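PDB 1TPY: cyclopropane mycolic acid synthase MmaA2, which transfers a methylene group from S-adenosyl-L-methionine to a double bond of a mycolic acid, forming a cis-cyclopropane ring in lipids of the Mycobacterium tuberculosis cell envelope. Local coordinates for residues E124-P129 and H155-P160; T185-R190 and A270-V275; T197-G202 and Y259-K264. All coordinates share one frame; numbering follows the deposited sequence.

Interaction 1: residues E124-P129 and H155-P160; sequences EQFNEP and HKILPP. With SAH (S-adenosyl-L-homocysteine), chain C.
Ile157, in the last turn of helix 147-157, presses its branched side chain against the backbone of Asn127 and Glu128. Glu128 O comes closest, 3.2 Å from Ile157 CB and 3.4 Å from its CG2, a tight van der Waals contact and not a hydrogen bond. CG2 also packs on the backbone at Asn127 C, 3.9 Å away. The apolar pair is Ile157 CD1 with Phe126 CD2, 4.2 Å apart, the methyl lying at the ring's rim near its plane. With chi1 at 69°, CG1 stands between the backbone N and carbonyl carbon of Ile157, and the extended chi2 carries CD1 on to the ring. Phe126 suits this buried place because it also packs on Leu69, Val91 and Leu93 of the neighbouring strands.

Between backbones there is a CA-H...O approach of 3.5 Å from Pro129 CA to Ile157 O. The carboxylate of Glu128 turns away to a salt bridge with Arg117.

At the other end of the loop, SAH N6 donates to Glu124 OE1 over 3.0 Å, nearly straight at 172°, while OE2 forms a salt bridge with Arg146. Glu124 belongs to the S-adenosylmethionine site, and an acid reading the adenine end is common in Rossmann-like methyltransferases using this cofactor.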
loop_
_atom_site.group_PDB
_atom_site.type_symbol
_atom_site.label_atom_id
_atom_site.label_comp_id
_atom_site.label_asym_id
_atom_site.label_seq_id
_atom_site.Cartn_x
_atom_site.Cartn_y
_atom_site.Cartn_z
ATOM N N GLU A 124 2.146 -15.262 1.879
ATOM C CA GLU A 124 2.625 -16.590 1.534
ATOM C C GLU A 124 2.607 -17.564 2.717
ATOM O O GLU A 124 2.637 -18.776 2.531
ATOM C CB GLU A 124 4.023 -16.529 0.880
ATOM C CG GLU A 124 5.018 -15.508 1.416
ATOM C CD GLU A 124 4.863 -14.106 0.818
ATOM O OE1 GLU A 124 3.952 -13.366 1.246
ATOM O OE2 GLU A 124 5.658 -13.740 -0.075
ATOM N N GLN A 125 2.515 -17.030 3.928
ATOM C CA GLN A 125 2.482 -17.856 5.130
ATOM C C GLN A 125 1.082 -17.918 5.735
ATOM O O GLN A 125 0.876 -18.549 6.770
ATOM C CB GLN A 125 3.455 -17.304 6.174
ATOM C CG GLN A 125 4.924 -17.419 5.790
ATOM C CD GLN A 125 5.827 -16.605 6.701
ATOM O OE1 GLN A 125 6.929 -17.031 7.039
ATOM N NE2 GLN A 125 5.370 -15.422 7.090
ATOM N N PHE A 126 0.126 -17.269 5.082
ATOM C CA PHE A 126 -1.250 -17.237 5.568
ATOM C C PHE A 126 -2.164 -18.123 4.715
ATOM O O PHE A 126 -2.161 -18.020 3.487
ATOM C CB PHE A 126 -1.757 -15.797 5.538
ATOM C CG PHE A 126 -2.981 -15.569 6.363
ATOM C CD1 PHE A 126 -2.892 -15.476 7.747
ATOM C CD2 PHE A 126 -4.228 -15.450 5.757
ATOM C CE1 PHE A 126 -4.032 -15.263 8.520
ATOM C CE2 PHE A 126 -5.370 -15.241 6.516
ATOM C CZ PHE A 126 -5.272 -15.146 7.902
ATOM N N ASN A 127 -2.945 -18.985 5.365
ATOM C CA ASN A 127 -3.849 -19.890 4.656
ATOM C C ASN A 127 -5.230 -19.997 5.291
ATOM O O ASN A 127 -5.995 -20.902 4.966
ATOM C CB ASN A 127 -3.242 -21.296 4.571
ATOM C CG ASN A 127 -1.970 -21.328 3.752
ATOM O OD1 ASN A 127 -0.869 -21.129 4.271
ATOM N ND2 ASN A 127 -2.115 -21.563 2.459
ATOM N N GLU A 128 -5.544 -19.075 6.194
ATOM C CA GLU A 128 -6.833 -19.079 6.878
ATOM C C GLU A 128 -7.974 -18.567 6.004
ATOM O O GLU A 128 -7.789 -17.682 5.180
ATOM C CB GLU A 128 -6.770 -18.208 8.130
ATOM C CG GLU A 128 -5.834 -18.695 9.216
ATOM C CD GLU A 128 -5.914 -17.819 10.446
ATOM O OE1 GLU A 128 -6.882 -17.036 10.537
ATOM O OE2 GLU A 128 -5.029 -17.919 11.320
ATOM N N PRO A 129 -9.177 -19.135 6.174
ATOM C CA PRO A 129 -10.302 -18.669 5.366
ATOM C C PRO A 129 -10.701 -17.276 5.840
ATOM O O PRO A 129 -10.718 -17.011 7.037
ATOM C CB PRO A 129 -11.394 -19.703 5.656
ATOM C CG PRO A 129 -10.620 -20.938 6.021
ATOM C CD PRO A 129 -9.518 -20.380 6.886
ATOM N N HIS A 155 -7.478 -16.219 -3.849
ATOM C CA HIS A 155 -8.619 -16.923 -4.422
ATOM C C HIS A 155 -8.940 -18.140 -3.556
ATOM O O HIS A 155 -10.104 -18.479 -3.335
ATOM C CB HIS A 155 -8.274 -17.347 -5.859
ATOM C CG HIS A 155 -9.449 -17.816 -6.662
ATOM N ND1 HIS A 155 -10.020 -19.059 -6.496
ATOM C CD2 HIS A 155 -10.158 -17.204 -7.640
ATOM C CE1 HIS A 155 -11.030 -19.193 -7.337
ATOM N NE2 HIS A 155 -11.135 -18.082 -8.042
ATOM N N LYS A 156 -7.894 -18.783 -3.054
ATOM C CA LYS A 156 -8.052 -19.960 -2.218
ATOM C C LYS A 156 -8.731 -19.649 -0.883
ATOM O O LYS A 156 -9.651 -20.359 -0.473
ATOM C CB LYS A 156 -6.683 -20.598 -1.951
ATOM C CG LYS A 156 -6.734 -21.930 -1.211
ATOM C CD LYS A 156 -7.446 -22.985 -2.052
ATOM C CE LYS A 156 -7.303 -24.385 -1.466
ATOM N NZ LYS A 156 -7.912 -25.429 -2.353
ATOM N N ILE A 157 -8.293 -18.586 -0.209
ATOM C CA ILE A 157 -8.858 -18.262 1.098
ATOM C C ILE A 157 -10.182 -17.504 1.113
ATOM O O ILE A 157 -10.831 -17.422 2.156
ATOM C CB ILE A 157 -7.835 -17.503 1.985
ATOM C CG1 ILE A 157 -7.577 -16.098 1.439
ATOM C CG2 ILE A 157 -6.526 -18.282 2.039
ATOM C CD1 ILE A 157 -6.595 -15.295 2.281
ATOM N N LEU A 158 -10.589 -16.962 -0.028
ATOM C CA LEU A 158 -11.852 -16.225 -0.105
ATOM C C LEU A 158 -13.046 -17.141 -0.325
ATOM O O LEU A 158 -12.918 -18.212 -0.910
ATOM C CB LEU A 158 -11.818 -15.214 -1.252
ATOM C CG LEU A 158 -11.072 -13.900 -1.046
ATOM C CD1 LEU A 158 -11.057 -13.121 -2.355
ATOM C CD2 LEU A 158 -11.745 -13.099 0.049
ATOM N N PRO A 159 -14.231 -16.731 0.149
ATOM C CA PRO A 159 -15.413 -17.573 -0.048
ATOM C C PRO A 159 -15.755 -17.558 -1.542
ATOM O O PRO A 159 -15.177 -16.783 -2.304
ATOM C CB PRO A 159 -16.468 -16.890 0.819
ATOM C CG PRO A 159 -16.070 -15.443 0.750
ATOM C CD PRO A 159 -14.570 -15.510 0.902
ATOM N N PRO A 160 -16.691 -18.415 -1.981
ATOM C CA PRO A 160 -17.064 -18.463 -3.400
ATOM C C PRO A 160 -17.493 -17.140 -4.038
ATOM O O PRO A 160 -17.334 -16.947 -5.242
ATOM C CB PRO A 160 -18.170 -19.523 -3.429
ATOM C CG PRO A 160 -18.745 -19.464 -2.048
ATOM C CD PRO A 160 -17.519 -19.340 -1.191
HETATM N N SAH C . -1.532 -0.939 3.605
HETATM C CA SAH C . -0.891 0.083 4.433
HETATM C CB SAH C . 0.654 -0.033 4.397
HETATM C CG SAH C . 1.346 0.031 3.035
HETATM S SD SAH C . 3.152 -0.101 3.145
HETATM C C SAH C . -1.314 1.485 3.992
HETATM O O SAH C . -1.967 1.598 2.939
HETATM O OXT SAH C . -0.976 2.457 4.693
HETATM C "C5'" SAH C . 3.459 -1.746 2.449
HETATM C "C4'" SAH C . 2.959 -2.841 3.404
HETATM O "O4'" SAH C . 2.852 -4.138 2.770
HETATM C "C3'" SAH C . 3.856 -3.039 4.625
HETATM O "O3'" SAH C . 3.029 -3.197 5.792
HETATM C "C2'" SAH C . 4.615 -4.294 4.303
HETATM O "O2'" SAH C . 5.114 -4.932 5.492
HETATM C "C1'" SAH C . 3.573 -5.081 3.577
HETATM N N9 SAH C . 4.108 -6.226 2.729
HETATM C C8 SAH C . 5.047 -6.260 1.748
HETATM N N7 SAH C . 5.277 -7.412 1.205
HETATM C C5 SAH C . 4.394 -8.246 1.899
HETATM C C6 SAH C . 4.101 -9.636 1.835
HETATM N N6 SAH C . 4.711 -10.460 0.987
HETATM N N1 SAH C . 3.147 -10.135 2.690
HETATM C C2 SAH C . 2.522 -9.304 3.557
HETATM N N3 SAH C . 2.713 -7.985 3.710
HETATM C C4 SAH C . 3.676 -7.519 2.836
#

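Interaction 2: residues T185-R190 and A270-V275; sequences TLWLAR and AKLFRV
A helix-helix contact in the α-helical part beside the methyltransferase sheet brings the start of helix 186-199 against the end of helix 256-275. The short segments run at 128° to each other with axes 12.2 Å apart, a separation that long side chains must span. Those of Trp187 and Lys271 do so by running antiparallel, side by side. Lys271 is extended throughout, CG being anti to its backbone N (chi1 176°), and its aliphatic chain lies over one face of the indole: Lys271 CD comes within 3.5 Å of Trp187 CH2. Farther out, Lys271 NZ stands 4.2 Å from the centroid of the six-membered ring of Trp187, 15° off its normal, in cation-pi geometry.

Deeper in, Leu272 CD2 meets Leu188 CD1 at 3.6 Å and also touches Trp187 CH2, at 3.9 Å. Leucine fits this buried level, where Tyr277 packs on both Leu188 and Leu272. Thr185 is the N-cap of the first helix: its OG1 accepts from Leu188 N at 3.1 Å, tying down the turn that carries Trp187 and Leu188.

No hydrogen bond joins the two segments. Apolar packing of Leu272 on Leu188 and Trp187 makes the contact, together with the CH-pi contact of Lys271 CE and the probably favourable pull of its ammonium on the indole face.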
loop_
_atom_site.group_PDB
_atom_site.type_symbol
_atom_site.label_atom_id
_atom_site.label_comp_id
_atom_site.label_asym_id
_atom_site.label_seq_id
_atom_site.Cartn_x
_atom_site.Cartn_y
_atom_site.Cartn_z
ATOM N N THR A 185 14.285 9.141 -19.979
ATOM C CA THR A 185 15.443 9.968 -19.671
ATOM C C THR A 185 16.441 9.295 -18.740
ATOM O O THR A 185 16.104 8.350 -18.026
ATOM C CB THR A 185 15.004 11.276 -19.010
ATOM O OG1 THR A 185 14.454 10.989 -17.716
ATOM C CG2 THR A 185 13.945 11.974 -19.869
ATOM N N LEU A 186 17.672 9.792 -18.752
ATOM C CA LEU A 186 18.705 9.248 -17.889
ATOM C C LEU A 186 18.290 9.453 -16.438
ATOM O O LEU A 186 18.522 8.593 -15.590
ATOM C CB LEU A 186 20.047 9.930 -18.163
ATOM C CG LEU A 186 21.001 9.092 -19.025
ATOM C CD1 LEU A 186 20.315 8.685 -20.327
ATOM C CD2 LEU A 186 22.271 9.888 -19.301
ATOM N N TRP A 187 17.658 10.590 -16.161
ATOM C CA TRP A 187 17.210 10.876 -14.808
ATOM C C TRP A 187 16.217 9.814 -14.347
ATOM O O TRP A 187 16.283 9.359 -13.210
ATOM C CB TRP A 187 16.542 12.252 -14.721
ATOM C CG TRP A 187 15.869 12.451 -13.396
ATOM C CD1 TRP A 187 16.462 12.797 -12.211
ATOM C CD2 TRP A 187 14.495 12.185 -13.091
ATOM N NE1 TRP A 187 15.541 12.755 -11.190
ATOM C CE2 TRP A 187 14.327 12.382 -11.701
ATOM C CE3 TRP A 187 13.388 11.793 -13.859
ATOM C CZ2 TRP A 187 13.098 12.200 -11.063
ATOM C CZ3 TRP A 187 12.163 11.612 -13.224
ATOM C CH2 TRP A 187 12.030 11.816 -11.838
ATOM N N LEU A 188 15.298 9.427 -15.230
ATOM C CA LEU A 188 14.294 8.420 -14.895
ATOM C C LEU A 188 14.937 7.105 -14.485
ATOM O O LEU A 188 14.655 6.571 -13.412
ATOM C CB LEU A 188 13.356 8.158 -16.079
ATOM C CG LEU A 188 12.354 7.013 -15.864
ATOM C CD1 LEU A 188 11.405 7.369 -14.729
ATOM C CD2 LEU A 188 11.567 6.754 -17.140
ATOM N N ALA A 189 15.792 6.579 -15.354
ATOM C CA ALA A 189 16.467 5.324 -15.074
ATOM C C ALA A 189 17.254 5.461 -13.782
ATOM O O ALA A 189 17.216 4.587 -12.917
ATOM C CB ALA A 189 17.398 4.962 -16.224
ATOM N N ARG A 190 17.958 6.577 -13.652
ATOM C CA ARG A 190 18.767 6.847 -12.473
ATOM C C ARG A 190 17.910 6.895 -11.207
ATOM O O ARG A 190 18.270 6.317 -10.177
ATOM C CB ARG A 190 19.496 8.172 -12.656
ATOM C CG ARG A 190 20.653 8.406 -11.714
ATOM C CD ARG A 190 21.309 9.728 -12.065
ATOM N NE ARG A 190 21.584 9.813 -13.496
ATOM C CZ ARG A 190 21.924 10.931 -14.128
ATOM N NH1 ARG A 190 22.031 12.069 -13.456
ATOM N NH2 ARG A 190 22.156 10.912 -15.435
ATOM N N ALA A 270 6.884 12.214 -6.713
ATOM C CA ALA A 270 5.838 13.187 -7.007
ATOM C C ALA A 270 5.940 13.594 -8.479
ATOM O O ALA A 270 4.928 13.832 -9.137
ATOM C CB ALA A 270 5.984 14.417 -6.106
ATOM N N LYS A 271 7.165 13.674 -8.996
ATOM C CA LYS A 271 7.361 14.040 -10.396
ATOM C C LYS A 271 6.885 12.892 -11.290
ATOM O O LYS A 271 6.231 13.112 -12.316
ATOM C CB LYS A 271 8.839 14.354 -10.680
ATOM C CG LYS A 271 9.122 14.651 -12.149
ATOM C CD LYS A 271 10.584 14.985 -12.401
ATOM C CE LYS A 271 10.860 15.109 -13.893
ATOM N NZ LYS A 271 12.209 15.689 -14.181
ATOM N N LEU A 272 7.208 11.664 -10.901
ATOM C CA LEU A 272 6.785 10.507 -11.679
ATOM C C LEU A 272 5.277 10.516 -11.937
ATOM O O LEU A 272 4.841 10.349 -13.079
ATOM C CB LEU A 272 7.190 9.207 -10.977
ATOM C CG LEU A 272 8.703 8.974 -10.879
ATOM C CD1 LEU A 272 8.962 7.601 -10.287
ATOM C CD2 LEU A 272 9.345 9.090 -12.271
ATOM N N PHE A 273 4.481 10.721 -10.891
ATOM C CA PHE A 273 3.026 10.741 -11.055
ATOM C C PHE A 273 2.560 12.006 -11.766
ATOM O O PHE A 273 1.625 11.973 -12.565
ATOM C CB PHE A 273 2.312 10.635 -9.697
ATOM C CG PHE A 273 2.466 9.300 -9.031
ATOM C CD1 PHE A 273 3.504 9.070 -8.134
ATOM C CD2 PHE A 273 1.598 8.256 -9.335
ATOM C CE1 PHE A 273 3.678 7.818 -7.553
ATOM C CE2 PHE A 273 1.764 7.005 -8.762
ATOM C CZ PHE A 273 2.808 6.785 -7.868
ATOM N N ARG A 274 3.210 13.124 -11.465
ATOM C CA ARG A 274 2.848 14.396 -12.073
ATOM C C ARG A 274 3.043 14.321 -13.584
ATOM O O ARG A 274 2.170 14.725 -14.352
ATOM C CB ARG A 274 3.706 15.520 -11.488
ATOM C CG ARG A 274 3.242 16.909 -11.870
ATOM C CD ARG A 274 4.158 17.972 -11.301
ATOM N NE ARG A 274 4.225 17.906 -9.850
ATOM C CZ ARG A 274 5.348 17.726 -9.158
ATOM N NH1 ARG A 274 5.303 17.682 -7.833
ATOM N NH2 ARG A 274 6.512 17.589 -9.788
ATOM N N VAL A 275 4.195 13.805 -14.002
ATOM C CA VAL A 275 4.499 13.658 -15.421
ATOM C C VAL A 275 3.603 12.575 -16.011
ATOM O O VAL A 275 3.095 12.711 -17.120
ATOM C CB VAL A 275 5.972 13.250 -15.641
ATOM C CG1 VAL A 275 6.237 13.014 -17.128
ATOM C CG2 VAL A 275 6.899 14.340 -15.097
#

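Interaction 3: residues T197-G202 and Y259-K264; sequences TEIFPG and YERYMK. With 16A (cetyl-trimethyl-ammonium), chain D.
Arg261 and Glu198 face each other between helix 256-275 and the end of helix 186-199, and the arginine can be followed outward. Its CB points toward the other segment, and CG, anti to the backbone N (chi1 178°), packs against the isoleucine methyl, 3.6 Å from Ile199 CD1. The chain then bends at chi2 and chi3. Arg261 CD passes alongside the glutamate, 3.5 Å from Glu198 CB and 2.9 Å from Glu198 OE2, the latter tight and somewhat doubtful. Arg261 NE passes Glu198 OE2 at 4.0 Å, and CZ lies slightly farther from it. The carboxylate oxygen sits at the guanidinium edge, near its plane, with the two flat groups 73° apart.

At the tip, Arg261 NH1 gives Glu198 OE2 a weak hydrogen bond of 3.5 Å, part of a salt bridge; Glu257 adds a long, weak ion pair to NH1. Water 2 bridges the same two groups, donating to Glu198 OE2 at 2.7 Å and accepting weakly from Arg261 NH1. Water 1 donates to Glu198 OE1 at 2.9 Å and accepts from Lys264 NZ, linking the acid to a lysine whose cation-pi partner is Phe194. Long, flexible charged residues suit this hydrated rim.

On the buried side, cetyl-trimethyl-ammonium C14 rests over the centre of one Phe200 ring face, 3.5 Å above its plane, with Ile199 CG2 against the opposite face. The contact joins helices 186-199 and 256-275, with Phe194 touching Ile199 and Arg261, helix 229-245 packing on Tyr262 and Met263, and helix 9-16 reaching Phe200 and Pro201.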
loop_
_atom_site.group_PDB
_atom_site.type_symbol
_atom_site.label_atom_id
_atom_site.label_comp_id
_atom_site.label_asym_id
_atom_site.label_seq_id
_atom_site.Cartn_x
_atom_site.Cartn_y
_atom_site.Cartn_z
ATOM N N THR A 197 17.536 0.803 -4.916
ATOM C CA THR A 197 18.754 0.638 -4.137
ATOM C C THR A 197 18.711 1.218 -2.726
ATOM O O THR A 197 19.216 0.599 -1.788
ATOM C CB THR A 197 19.960 1.259 -4.890
ATOM O OG1 THR A 197 20.152 0.566 -6.130
ATOM C CG2 THR A 197 21.229 1.164 -4.059
ATOM N N GLU A 198 18.101 2.389 -2.561
ATOM C CA GLU A 198 18.071 3.028 -1.247
ATOM C C GLU A 198 16.705 3.179 -0.588
ATOM O O GLU A 198 16.628 3.539 0.586
ATOM C CB GLU A 198 18.713 4.419 -1.336
ATOM C CG GLU A 198 20.017 4.478 -2.125
ATOM C CD GLU A 198 20.669 5.853 -2.074
ATOM O OE1 GLU A 198 21.380 6.215 -3.037
ATOM O OE2 GLU A 198 20.479 6.566 -1.066
ATOM N N ILE A 199 15.630 2.905 -1.322
ATOM C CA ILE A 199 14.291 3.087 -0.765
ATOM C C ILE A 199 13.448 1.829 -0.648
ATOM O O ILE A 199 13.022 1.457 0.447
ATOM C CB ILE A 199 13.496 4.133 -1.595
ATOM C CG1 ILE A 199 14.359 5.379 -1.823
ATOM C CG2 ILE A 199 12.207 4.503 -0.875
ATOM C CD1 ILE A 199 14.817 6.070 -0.535
ATOM N N PHE A 200 13.195 1.184 -1.782
ATOM C CA PHE A 200 12.387 -0.022 -1.810
ATOM C C PHE A 200 13.067 -1.204 -2.479
ATOM O O PHE A 200 12.690 -1.602 -3.578
ATOM C CB PHE A 200 11.065 0.247 -2.531
ATOM C CG PHE A 200 10.187 1.241 -1.835
ATOM C CD1 PHE A 200 9.773 2.399 -2.491
ATOM C CD2 PHE A 200 9.767 1.021 -0.528
ATOM C CE1 PHE A 200 8.951 3.323 -1.850
ATOM C CE2 PHE A 200 8.944 1.938 0.117
ATOM C CZ PHE A 200 8.537 3.093 -0.548
ATOM N N PRO A 201 14.088 -1.779 -1.835
ATOM C CA PRO A 201 14.738 -2.927 -2.471
ATOM C C PRO A 201 13.662 -3.983 -2.736
ATOM O O PRO A 201 12.742 -4.149 -1.931
ATOM C CB PRO A 201 15.737 -3.385 -1.415
ATOM C CG PRO A 201 16.103 -2.106 -0.733
ATOM C CD PRO A 201 14.774 -1.393 -0.591
ATOM N N GLY A 202 13.767 -4.681 -3.862
ATOM C CA GLY A 202 12.785 -5.702 -4.189
ATOM C C GLY A 202 11.494 -5.121 -4.740
ATOM O O GLY A 202 10.619 -5.859 -5.181
ATOM N N TYR A 259 17.519 12.106 5.915
ATOM C CA TYR A 259 16.587 13.181 5.616
ATOM C C TYR A 259 16.595 13.449 4.117
ATOM O O TYR A 259 15.550 13.412 3.469
ATOM C CB TYR A 259 16.978 14.461 6.354
ATOM C CG TYR A 259 16.218 15.671 5.864
ATOM C CD1 TYR A 259 14.884 15.871 6.215
ATOM C CD2 TYR A 259 16.815 16.587 4.994
ATOM C CE1 TYR A 259 14.161 16.946 5.711
ATOM C CE2 TYR A 259 16.102 17.661 4.484
ATOM C CZ TYR A 259 14.775 17.836 4.847
ATOM O OH TYR A 259 14.069 18.906 4.350
ATOM N N GLU A 260 17.781 13.717 3.573
ATOM C CA GLU A 260 17.925 14.004 2.151
ATOM C C GLU A 260 17.503 12.818 1.283
ATOM O O GLU A 260 16.926 13.005 0.210
ATOM C CB GLU A 260 19.371 14.405 1.822
ATOM C CG GLU A 260 19.826 15.713 2.473
ATOM C CD GLU A 260 19.040 16.944 2.004
ATOM O OE1 GLU A 260 19.221 18.027 2.604
ATOM O OE2 GLU A 260 18.250 16.841 1.041
ATOM N N ARG A 261 17.789 11.603 1.740
ATOM C CA ARG A 261 17.408 10.417 0.985
ATOM C C ARG A 261 15.886 10.372 0.796
ATOM O O ARG A 261 15.401 10.169 -0.316
ATOM C CB ARG A 261 17.893 9.153 1.703
ATOM C CG ARG A 261 17.495 7.853 1.024
ATOM C CD ARG A 261 18.602 6.821 1.162
ATOM N NE ARG A 261 18.871 6.479 2.553
ATOM C CZ ARG A 261 20.089 6.358 3.074
ATOM N NH1 ARG A 261 21.161 6.555 2.323
ATOM N NH2 ARG A 261 20.233 6.033 4.351
ATOM N N TYR A 262 15.137 10.571 1.878
ATOM C CA TYR A 262 13.686 10.550 1.798
ATOM C C TYR A 262 13.098 11.743 1.047
ATOM O O TYR A 262 12.105 11.592 0.333
ATOM C CB TYR A 262 13.072 10.418 3.197
ATOM C CG TYR A 262 12.946 8.967 3.625
ATOM C CD1 TYR A 262 14.080 8.196 3.881
ATOM C CD2 TYR A 262 11.698 8.345 3.691
ATOM C CE1 TYR A 262 13.978 6.832 4.188
ATOM C CE2 TYR A 262 11.580 6.986 3.996
ATOM C CZ TYR A 262 12.727 6.235 4.244
ATOM O OH TYR A 262 12.621 4.896 4.557
ATOM N N MET A 263 13.704 12.922 1.186
ATOM C CA MET A 263 13.211 14.090 0.461
ATOM C C MET A 263 13.420 13.842 -1.028
ATOM O O MET A 263 12.581 14.194 -1.854
ATOM C CB MET A 263 13.959 15.361 0.879
ATOM C CG MET A 263 13.617 15.863 2.279
ATOM S SD MET A 263 11.838 16.084 2.520
ATOM C CE MET A 263 11.519 17.438 1.371
ATOM N N LYS A 264 14.549 13.230 -1.366
ATOM C CA LYS A 264 14.864 12.919 -2.757
ATOM C C LYS A 264 13.844 11.911 -3.281
ATOM O O LYS A 264 13.361 12.024 -4.411
ATOM C CB LYS A 264 16.276 12.326 -2.858
ATOM C CG LYS A 264 16.688 11.897 -4.267
ATOM C CD LYS A 264 18.109 11.345 -4.275
ATOM C CE LYS A 264 18.483 10.768 -5.638
ATOM N NZ LYS A 264 19.904 10.289 -5.661
HETATM C C1 16A D . 5.151 6.725 -2.617
HETATM C C2 16A D . 5.962 5.636 -3.319
HETATM C C3 16A D . 5.974 5.872 -4.838
HETATM C C4 16A D . 6.770 4.862 -5.653
HETATM C C5 16A D . 6.686 5.236 -7.142
HETATM C C6 16A D . 7.442 4.305 -8.103
HETATM C C7 16A D . 8.985 4.217 -7.995
HETATM C C8 16A D . 9.687 2.977 -8.602
HETATM C C9 16A D . 9.138 1.586 -8.203
HETATM C C10 16A D . 9.253 1.199 -6.710
HETATM C C11 16A D . 8.318 0.062 -6.226
HETATM C C12 16A D . 8.118 -0.019 -4.705
HETATM C C13 16A D . 6.780 0.587 -4.267
HETATM C C14 16A D . 6.637 0.586 -2.746
HETATM C C15 16A D . 5.409 1.448 -2.405
HETATM C C16 16A D . 5.336 1.589 -0.871
HETATM N N1 16A D . 4.314 2.389 -0.069
HETATM C C17 16A D . 4.294 2.563 1.263
HETATM C C18 16A D . 4.200 3.800 -0.603
HETATM C C19 16A D . 2.946 1.786 -0.301
HETATM O O HOH W 1 21.288 9.152 -2.943
HETATM O O HOH W 2 22.139 8.167 0.349
#

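Interactions 2 and 3 join the same two helices, 186-199 and 256-275, their centres 14 Å apart. Interaction 1 lies across the chain's centre, its own centre about 37 Å and 33 Å from theirs, where helix 147-157 ends against the loop leading into central strand 132-136. All three are partly buried: Ile157, Leu188, Leu272 and Ile199 are inside, while Asn127, Pro129, Lys271 and Glu198 are exposed. Interaction 1 sets an isoleucine against a loop backbone, interaction 2 combines leucines with a cation-pi pair, and interaction 3 adds a weak, water-bridged salt bridge to isoleucine packing. Interaction 1 reaches the cofactor product; Phe273 and Phe200 of the others line the cetyl-trimethyl-ammonium pocket.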